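Local coordinates for exopolysaccharide biosynthesis protein (PDB 6TGF) that modifies the exopolysaccharide glycans of bacterial biofilm, probably as a hydrolase, and has a parallel beta-helix fold like that of phage tailspikes, at residues 46-57 against 115-126; 180-190 against 202-210. All coordinates share one frame; numbering follows the deposited sequence.

Contact 1. Residues 46-57 against 115-126; sequences GDVPILTPENVY and FVKDNAALIANP. With EDO (1,2-ethanediol), chain X.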
# COMPACT_ATOMS: atom_id res chain seq x y z
N GLY B 46 -25.26 -51.75 -34.44
CA GLY B 46 -25.06 -50.30 -34.26
C GLY B 46 -26.33 -49.57 -33.83
O GLY B 46 -26.22 -48.38 -33.48
N ASP B 47 -27.49 -50.25 -33.86
CA ASP B 47 -28.78 -49.68 -33.38
C ASP B 47 -28.72 -49.53 -31.86
O ASP B 47 -28.12 -50.40 -31.20
CB ASP B 47 -29.97 -50.55 -33.82
CG ASP B 47 -30.40 -50.33 -35.27
OD1 ASP B 47 -29.62 -49.71 -36.03
OD2 ASP B 47 -31.51 -50.77 -35.62
N VAL B 48 -29.29 -48.44 -31.33
CA VAL B 48 -29.23 -48.05 -29.89
C VAL B 48 -30.60 -47.56 -29.45
O VAL B 48 -31.46 -47.28 -30.29
CB VAL B 48 -28.16 -46.97 -29.65
CG1 VAL B 48 -26.77 -47.44 -30.05
CG2 VAL B 48 -28.50 -45.66 -30.34
N PRO B 49 -30.86 -47.44 -28.13
CA PRO B 49 -32.03 -46.72 -27.63
C PRO B 49 -31.92 -45.22 -27.98
O PRO B 49 -31.07 -44.56 -27.41
CB PRO B 49 -32.01 -46.95 -26.11
CG PRO B 49 -31.09 -48.14 -25.92
CD PRO B 49 -30.08 -48.05 -27.04
N ILE B 50 -32.75 -44.74 -28.91
CA ILE B 50 -32.75 -43.33 -29.39
C ILE B 50 -33.72 -42.50 -28.54
O ILE B 50 -33.51 -41.27 -28.45
CB ILE B 50 -33.09 -43.23 -30.90
CG1 ILE B 50 -34.49 -43.74 -31.24
CG2 ILE B 50 -32.02 -43.93 -31.73
CD1 ILE B 50 -35.05 -43.18 -32.52
N LEU B 51 -34.74 -43.14 -27.94
CA LEU B 51 -35.74 -42.49 -27.06
C LEU B 51 -36.09 -43.43 -25.90
O LEU B 51 -36.36 -44.61 -26.16
CB LEU B 51 -36.99 -42.14 -27.88
CG LEU B 51 -36.77 -41.16 -29.03
CD1 LEU B 51 -38.00 -41.10 -29.93
CD2 LEU B 51 -36.42 -39.77 -28.51
N THR B 52 -36.07 -42.90 -24.67
CA THR B 52 -36.30 -43.64 -23.39
C THR B 52 -37.36 -42.88 -22.59
O THR B 52 -37.79 -41.80 -23.01
CB THR B 52 -34.98 -43.82 -22.64
OG1 THR B 52 -34.52 -42.52 -22.25
CG2 THR B 52 -33.92 -44.52 -23.47
N PRO B 53 -37.82 -43.39 -21.42
CA PRO B 53 -38.78 -42.67 -20.59
C PRO B 53 -38.29 -41.26 -20.21
O PRO B 53 -39.11 -40.37 -20.11
CB PRO B 53 -38.91 -43.55 -19.34
CG PRO B 53 -38.56 -44.94 -19.83
CD PRO B 53 -37.46 -44.70 -20.85
N GLU B 54 -36.97 -41.10 -20.04
CA GLU B 54 -36.29 -39.82 -19.71
C GLU B 54 -36.64 -38.74 -20.75
O GLU B 54 -36.68 -37.56 -20.37
CB GLU B 54 -34.77 -40.01 -19.65
CG GLU B 54 -34.28 -40.67 -18.37
CD GLU B 54 -34.38 -42.18 -18.33
OE1 GLU B 54 -34.33 -42.81 -19.41
OE2 GLU B 54 -34.49 -42.74 -17.22
N ASN B 55 -36.88 -39.14 -22.01
CA ASN B 55 -37.24 -38.22 -23.13
C ASN B 55 -38.68 -37.71 -22.93
O ASN B 55 -38.95 -36.58 -23.38
CB ASN B 55 -37.08 -38.89 -24.50
CG ASN B 55 -35.62 -39.09 -24.87
OD1 ASN B 55 -35.09 -40.19 -24.75
ND2 ASN B 55 -34.97 -38.02 -25.31
N VAL B 56 -39.55 -38.51 -22.31
CA VAL B 56 -40.96 -38.14 -21.99
C VAL B 56 -40.96 -37.18 -20.79
O VAL B 56 -41.63 -36.13 -20.87
CB VAL B 56 -41.83 -39.38 -21.71
CG1 VAL B 56 -43.27 -39.02 -21.37
CG2 VAL B 56 -41.80 -40.36 -22.88
N TYR B 57 -40.23 -37.54 -19.73
CA TYR B 57 -40.03 -36.71 -18.51
C TYR B 57 -39.37 -35.38 -18.88
O TYR B 57 -39.66 -34.37 -18.21
CB TYR B 57 -39.18 -37.46 -17.47
CG TYR B 57 -39.87 -38.60 -16.77
CD1 TYR B 57 -40.91 -38.37 -15.88
CD2 TYR B 57 -39.48 -39.92 -16.98
CE1 TYR B 57 -41.54 -39.42 -15.22
CE2 TYR B 57 -40.10 -40.97 -16.33
CZ TYR B 57 -41.14 -40.72 -15.45
OH TYR B 57 -41.75 -41.75 -14.80
N PHE B 115 -45.56 -46.10 -22.22
CA PHE B 115 -44.11 -46.08 -22.56
C PHE B 115 -43.29 -45.95 -21.27
O PHE B 115 -42.36 -46.74 -21.06
CB PHE B 115 -43.82 -44.94 -23.54
CG PHE B 115 -42.42 -44.94 -24.12
CD1 PHE B 115 -42.06 -45.86 -25.10
CD2 PHE B 115 -41.48 -44.02 -23.71
CE1 PHE B 115 -40.79 -45.86 -25.64
CE2 PHE B 115 -40.20 -44.02 -24.25
CZ PHE B 115 -39.86 -44.94 -25.21
N VAL B 116 -43.65 -44.97 -20.43
CA VAL B 116 -42.99 -44.68 -19.12
C VAL B 116 -43.27 -45.84 -18.15
O VAL B 116 -42.31 -46.32 -17.52
CB VAL B 116 -43.47 -43.33 -18.55
CG1 VAL B 116 -43.07 -43.15 -17.09
CG2 VAL B 116 -42.97 -42.17 -19.39
N LYS B 117 -44.54 -46.27 -18.06
CA LYS B 117 -45.01 -47.34 -17.14
C LYS B 117 -44.24 -48.64 -17.40
O LYS B 117 -43.88 -49.32 -16.42
CB LYS B 117 -46.52 -47.59 -17.31
CG LYS B 117 -47.29 -47.75 -16.02
CD LYS B 117 -48.76 -48.08 -16.20
CE LYS B 117 -49.54 -46.99 -16.89
NZ LYS B 117 -50.99 -47.14 -16.67
N ASP B 118 -43.99 -48.95 -18.68
CA ASP B 118 -43.31 -50.20 -19.14
C ASP B 118 -41.79 -50.02 -19.13
O ASP B 118 -41.10 -50.98 -19.53
CB ASP B 118 -43.78 -50.59 -20.54
CG ASP B 118 -45.23 -51.03 -20.61
OD1 ASP B 118 -45.80 -51.32 -19.54
OD2 ASP B 118 -45.78 -51.08 -21.73
N ASN B 119 -41.28 -48.86 -18.70
CA ASN B 119 -39.83 -48.52 -18.78
C ASN B 119 -39.33 -48.90 -20.18
O ASN B 119 -38.27 -49.55 -20.28
CB ASN B 119 -39.03 -49.19 -17.66
CG ASN B 119 -37.59 -48.75 -17.61
OD1 ASN B 119 -37.30 -47.55 -17.67
ND2 ASN B 119 -36.67 -49.70 -17.50
N ALA B 120 -40.09 -48.52 -21.21
CA ALA B 120 -39.90 -48.94 -22.62
C ALA B 120 -38.82 -48.07 -23.28
O ALA B 120 -38.46 -47.03 -22.70
CB ALA B 120 -41.20 -48.85 -23.37
N ALA B 121 -38.33 -48.50 -24.44
CA ALA B 121 -37.36 -47.75 -25.28
C ALA B 121 -37.66 -48.00 -26.76
O ALA B 121 -38.14 -49.10 -27.10
CB ALA B 121 -35.95 -48.17 -24.94
N LEU B 122 -37.41 -46.99 -27.60
CA LEU B 122 -37.43 -47.10 -29.08
C LEU B 122 -35.98 -47.26 -29.57
O LEU B 122 -35.22 -46.28 -29.46
CB LEU B 122 -38.09 -45.86 -29.69
CG LEU B 122 -39.57 -45.67 -29.37
CD1 LEU B 122 -40.09 -44.38 -29.98
CD2 LEU B 122 -40.40 -46.85 -29.84
N ILE B 123 -35.62 -48.46 -30.04
CA ILE B 123 -34.28 -48.76 -30.62
C ILE B 123 -34.34 -48.55 -32.14
O ILE B 123 -35.31 -49.01 -32.77
CB ILE B 123 -33.81 -50.19 -30.26
CG1 ILE B 123 -33.52 -50.32 -28.76
CG2 ILE B 123 -32.60 -50.60 -31.09
CD1 ILE B 123 -34.64 -50.96 -27.97
N ALA B 124 -33.34 -47.86 -32.69
CA ALA B 124 -33.15 -47.61 -34.14
C ALA B 124 -31.71 -47.16 -34.39
O ALA B 124 -30.93 -47.07 -33.42
CB ALA B 124 -34.15 -46.59 -34.63
N ASN B 125 -31.37 -46.88 -35.66
CA ASN B 125 -30.04 -46.35 -36.08
C ASN B 125 -29.83 -45.00 -35.40
O ASN B 125 -30.68 -44.12 -35.53
CB ASN B 125 -29.95 -46.24 -37.60
CG ASN B 125 -28.54 -46.04 -38.11
OD1 ASN B 125 -27.71 -45.41 -37.45
ND2 ASN B 125 -28.25 -46.55 -39.29
N PRO B 126 -28.72 -44.79 -34.65
CA PRO B 126 -28.43 -43.48 -34.07
C PRO B 126 -28.38 -42.38 -35.15
O PRO B 126 -28.76 -41.26 -34.87
CB PRO B 126 -27.06 -43.65 -33.38
CG PRO B 126 -26.49 -44.93 -33.97
CD PRO B 126 -27.69 -45.78 -34.31
C1 EDO X . -45.25 -48.92 -24.70
O1 EDO X . -44.95 -50.20 -24.17
C2 EDO X . -46.41 -48.94 -25.62
O2 EDO X . -46.51 -47.79 -26.45
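The Phe-115 ring points its far edge at the bend where residues 46-57 pass from strand to helix. Leu-51 O and Thr-52 O both lie at that edge in the plane of the ring, the former 3.6 Å from Phe-115 CZ. Ala-120 O instead sits above one face, offset toward the rim. With CG anti to the backbone N (chi1 -171°), the ring swings out from its helix and also lays CD2 against Val-56 CG2 at 3.8 Å, the two side chains meeting at a slant. The other branch of Val-56, CG1, rests on Val-116 CG2 at 3.7 Å, and Trp-64 of helix 61-66 touches both valines. Pro-53 fits beside the helix end, its CG near Asn-119 OD1 (3.6 Å) and Ala-120 O. That end is a Schellman motif, in which Asn-119 adopts positive phi.

Beyond it the two segments pair as antiparallel strands through a classic beta bulge: Ile-50 and Leu-51 together face Leu-122, which accepts from Ile-50 N and donates to Leu-51 O (3.0 Å from its N). Val-48 and Ala-124 exchange two further backbone bonds. Strand 48-51 thereby becomes an outermost strand, within this chain, of a five-stranded antiparallel sheet in the region related to the head-binding domains of phage tailspikes.

On one face of the pairing, Leu-51 CD1 meets Leu-122 CD1 at 3.9 Å, the side chains crossing obliquely, and Leu-51 also reaches Leu-71 of strand 69-74. At the far end of this face Val-48 CG2 stands across the Pro-126 ring at about a right angle, 3.9 Å from its CB. From the bulge, Ile-50 extends CD1 to Ala-124 CB (4.1 Å). On the other face lie Pro-49 and Ile-123, CG to CG1.

Contact 2. Residues 180-190 against 202-210; sequences RPLFEGAKIKL and GEFVGSFQP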
# COMPACT_ATOMS: atom_id res chain seq x y z
N ARG B 180 -31.02 -38.94 -23.40
CA ARG B 180 -30.44 -38.77 -24.77
C ARG B 180 -31.08 -37.54 -25.41
O ARG B 180 -32.30 -37.40 -25.38
CB ARG B 180 -30.68 -40.02 -25.62
CG ARG B 180 -30.27 -39.87 -27.08
CD ARG B 180 -30.31 -41.18 -27.84
NE ARG B 180 -28.98 -41.76 -28.01
CZ ARG B 180 -28.28 -41.78 -29.14
NH1 ARG B 180 -28.76 -41.24 -30.25
NH2 ARG B 180 -27.08 -42.34 -29.16
N PRO B 181 -30.28 -36.61 -25.98
CA PRO B 181 -30.83 -35.49 -26.75
C PRO B 181 -31.69 -35.97 -27.92
O PRO B 181 -31.38 -37.01 -28.49
CB PRO B 181 -29.60 -34.73 -27.27
CG PRO B 181 -28.47 -35.15 -26.35
CD PRO B 181 -28.81 -36.56 -25.90
N LEU B 182 -32.74 -35.22 -28.26
CA LEU B 182 -33.63 -35.50 -29.43
C LEU B 182 -32.81 -35.38 -30.72
O LEU B 182 -32.99 -36.24 -31.61
CB LEU B 182 -34.80 -34.52 -29.44
CG LEU B 182 -35.92 -34.80 -28.43
CD1 LEU B 182 -36.98 -33.71 -28.48
CD2 LEU B 182 -36.55 -36.16 -28.67
N PHE B 183 -31.95 -34.36 -30.80
CA PHE B 183 -31.10 -34.05 -31.98
C PHE B 183 -29.87 -33.25 -31.54
O PHE B 183 -29.83 -32.77 -30.39
CB PHE B 183 -31.92 -33.28 -33.02
CG PHE B 183 -32.68 -32.11 -32.47
CD1 PHE B 183 -32.07 -30.88 -32.30
CD2 PHE B 183 -34.02 -32.23 -32.13
CE1 PHE B 183 -32.78 -29.80 -31.80
CE2 PHE B 183 -34.73 -31.15 -31.62
CZ PHE B 183 -34.10 -29.93 -31.46
N GLU B 184 -28.89 -33.12 -32.44
CA GLU B 184 -27.65 -32.33 -32.25
C GLU B 184 -28.02 -30.85 -32.09
O GLU B 184 -28.59 -30.28 -33.05
CB GLU B 184 -26.69 -32.54 -33.43
CG GLU B 184 -25.35 -31.84 -33.27
CD GLU B 184 -24.43 -32.42 -32.21
OE1 GLU B 184 -24.42 -33.65 -32.06
OE2 GLU B 184 -23.74 -31.63 -31.54
N GLY B 185 -27.73 -30.27 -30.93
CA GLY B 185 -27.99 -28.85 -30.62
C GLY B 185 -29.30 -28.64 -29.87
O GLY B 185 -29.65 -27.47 -29.64
N ALA B 186 -29.99 -29.73 -29.51
CA ALA B 186 -31.24 -29.71 -28.71
C ALA B 186 -30.96 -29.05 -27.35
O ALA B 186 -29.99 -29.45 -26.69
CB ALA B 186 -31.76 -31.12 -28.53
N LYS B 187 -31.77 -28.06 -26.98
CA LYS B 187 -31.60 -27.26 -25.73
C LYS B 187 -32.45 -27.87 -24.62
O LYS B 187 -33.59 -28.29 -24.89
CB LYS B 187 -31.96 -25.79 -25.97
CG LYS B 187 -31.01 -25.05 -26.89
CD LYS B 187 -31.27 -23.56 -26.98
CE LYS B 187 -30.93 -22.99 -28.34
NZ LYS B 187 -30.61 -21.55 -28.28
N ILE B 188 -31.89 -27.92 -23.41
CA ILE B 188 -32.57 -28.43 -22.18
C ILE B 188 -32.22 -27.48 -21.02
O ILE B 188 -31.20 -26.77 -21.13
CB ILE B 188 -32.18 -29.90 -21.90
CG1 ILE B 188 -33.29 -30.66 -21.18
CG2 ILE B 188 -30.86 -30.00 -21.16
CD1 ILE B 188 -34.51 -30.91 -22.02
N LYS B 189 -33.04 -27.47 -19.98
CA LYS B 189 -32.90 -26.59 -18.80
C LYS B 189 -32.75 -27.45 -17.54
O LYS B 189 -33.74 -28.09 -17.15
CB LYS B 189 -34.11 -25.65 -18.73
CG LYS B 189 -33.87 -24.31 -18.06
CD LYS B 189 -34.10 -24.34 -16.57
CE LYS B 189 -33.49 -23.15 -15.86
NZ LYS B 189 -34.01 -21.87 -16.41
N LEU B 190 -31.55 -27.50 -16.96
CA LEU B 190 -31.27 -28.24 -15.70
C LEU B 190 -31.65 -27.35 -14.51
O LEU B 190 -31.02 -26.29 -14.34
CB LEU B 190 -29.79 -28.64 -15.65
CG LEU B 190 -29.36 -29.45 -14.43
CD1 LEU B 190 -30.06 -30.80 -14.38
CD2 LEU B 190 -27.85 -29.64 -14.40
N GLY B 202 -28.72 -24.68 -14.96
CA GLY B 202 -28.44 -23.84 -16.13
C GLY B 202 -29.02 -24.41 -17.41
O GLY B 202 -29.81 -25.38 -17.34
N GLU B 203 -28.65 -23.81 -18.54
CA GLU B 203 -29.10 -24.20 -19.91
C GLU B 203 -28.01 -25.07 -20.55
O GLU B 203 -26.83 -24.68 -20.48
CB GLU B 203 -29.37 -22.94 -20.74
CG GLU B 203 -29.88 -23.23 -22.14
CD GLU B 203 -30.54 -22.05 -22.83
OE1 GLU B 203 -31.11 -21.19 -22.12
OE2 GLU B 203 -30.48 -21.99 -24.07
N PHE B 204 -28.41 -26.18 -21.16
CA PHE B 204 -27.50 -27.19 -21.76
C PHE B 204 -27.92 -27.47 -23.21
O PHE B 204 -29.13 -27.50 -23.50
CB PHE B 204 -27.49 -28.46 -20.90
CG PHE B 204 -26.74 -28.31 -19.61
CD1 PHE B 204 -27.33 -27.68 -18.52
CD2 PHE B 204 -25.44 -28.78 -19.47
CE1 PHE B 204 -26.64 -27.53 -17.33
CE2 PHE B 204 -24.75 -28.63 -18.28
CZ PHE B 204 -25.35 -28.01 -17.21
N VAL B 205 -26.93 -27.68 -24.08
CA VAL B 205 -27.10 -27.96 -25.53
C VAL B 205 -26.54 -29.36 -25.80
O VAL B 205 -25.37 -29.61 -25.44
CB VAL B 205 -26.45 -26.86 -26.40
CG1 VAL B 205 -24.97 -26.65 -26.09
CG2 VAL B 205 -26.64 -27.11 -27.88
N GLY B 206 -27.36 -30.25 -26.37
CA GLY B 206 -27.06 -31.68 -26.52
C GLY B 206 -26.18 -31.96 -27.73
O GLY B 206 -26.21 -31.15 -28.68
N SER B 207 -25.44 -33.07 -27.70
CA SER B 207 -24.56 -33.54 -28.80
C SER B 207 -24.38 -35.06 -28.72
O SER B 207 -24.43 -35.61 -27.60
CB SER B 207 -23.23 -32.84 -28.77
OG SER B 207 -22.43 -33.21 -29.88
N PHE B 208 -24.19 -35.71 -29.88
CA PHE B 208 -23.83 -37.14 -30.02
C PHE B 208 -22.33 -37.27 -30.29
O PHE B 208 -21.83 -38.41 -30.32
CB PHE B 208 -24.66 -37.80 -31.12
CG PHE B 208 -26.15 -37.63 -30.96
CD1 PHE B 208 -26.83 -38.31 -29.96
CD2 PHE B 208 -26.86 -36.78 -31.79
CE1 PHE B 208 -28.20 -38.15 -29.80
CE2 PHE B 208 -28.23 -36.62 -31.63
CZ PHE B 208 -28.90 -37.31 -30.64
N GLN B 209 -21.63 -36.14 -30.47
CA GLN B 209 -20.15 -36.07 -30.60
C GLN B 209 -19.54 -36.52 -29.27
O GLN B 209 -20.05 -36.18 -28.21
CB GLN B 209 -19.70 -34.66 -30.96
CG GLN B 209 -20.15 -34.20 -32.34
CD GLN B 209 -19.57 -35.04 -33.45
OE1 GLN B 209 -20.29 -35.59 -34.27
NE2 GLN B 209 -18.25 -35.14 -33.46
N PRO B 210 -18.42 -37.28 -29.28
CA PRO B 210 -17.84 -37.80 -28.04
C PRO B 210 -17.15 -36.71 -27.22
O PRO B 210 -16.40 -35.94 -27.79
CB PRO B 210 -16.82 -38.86 -28.50
CG PRO B 210 -16.95 -38.93 -30.01
CD PRO B 210 -17.62 -37.65 -30.45
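Ser-207 OG is held from two directions: it donates to Glu-184 OE2 at 2.6 Å and accepts from the backbone N of Gln-209, closing an ST turn. OE2 is met on its syn lone pair, while the other carboxylate oxygen, OE1, takes the backbone N-H of Phe-208 at 3.0 Å, also from the syn side but 22° out of the carboxylate plane. Two donors thus fix the rotation of this carboxylate. The glutamate gets there by extending CG anti to its N and then bending at chi2 (70°), which brings its carboxylate to Ser-207 and Phe-208.

The Phe-208 ring lies against residues 180-184. Pro-181 O lies at the ring edge, near its plane, 3.3 Å from CZ. The Arg-180 guanidinium is tilted only 28° from the ring plane, yet the overlap is marginal: Phe-208 CD1 stands over one guanidinium face, offset toward the rim. Pro-181 itself rests its CG on the bare CA of Gly-206 at 3.7 Å, with Phe-224 and Trp-226 of strand 224-228 touching the proline.

Gly-185, at positive phi, occupies the third position of a type II turn from Phe-183 to Ala-186, and its N-H binds Gly-206 O. Gly-206 N in turn donates to Ala-186 O, and from Lys-187 onward the strands pair regularly, with Ile-188/Phe-204 and Leu-190/Gly-202 as the hydrogen-bonded pairs. Their buried face brings Ile-188 CG2 to Phe-204 CB (3.7 Å) and Leu-190 CB to Phe-204 CE1 (3.7 Å). On the exposed face Lys-187 NZ and Glu-203 OE2 remain 4.2 Å apart, opposite charges beyond salt-bridge range. Strands 187-190 and 202-207 form an antiparallel beta hairpin, set between strands 168-170 and 224-228 in a mixed sheet.

Overall arrangement
Both contacts are partly buried antiparallel pairings, about 16 Å apart between centres and well away from the centre of the elongated chain. They belong to different sheets: contact 1 brings together segments far apart in sequence and adds helix-to-helix packing, whereas contact 2 joins the two arms of a local hairpin. Across contact 1 the side chains meet through apolar surfaces, with hydrogen bonding left to the backbone; contact 2 adds a carboxylate network and a charged outer face. The two touch directly. Asn-55 ND2 probably bonds Arg-180 O at 2.8 Å, and Leu-51 packs on Leu-182, so both the end of strand 48-51 and helix 53-57 abut the start of 180-190.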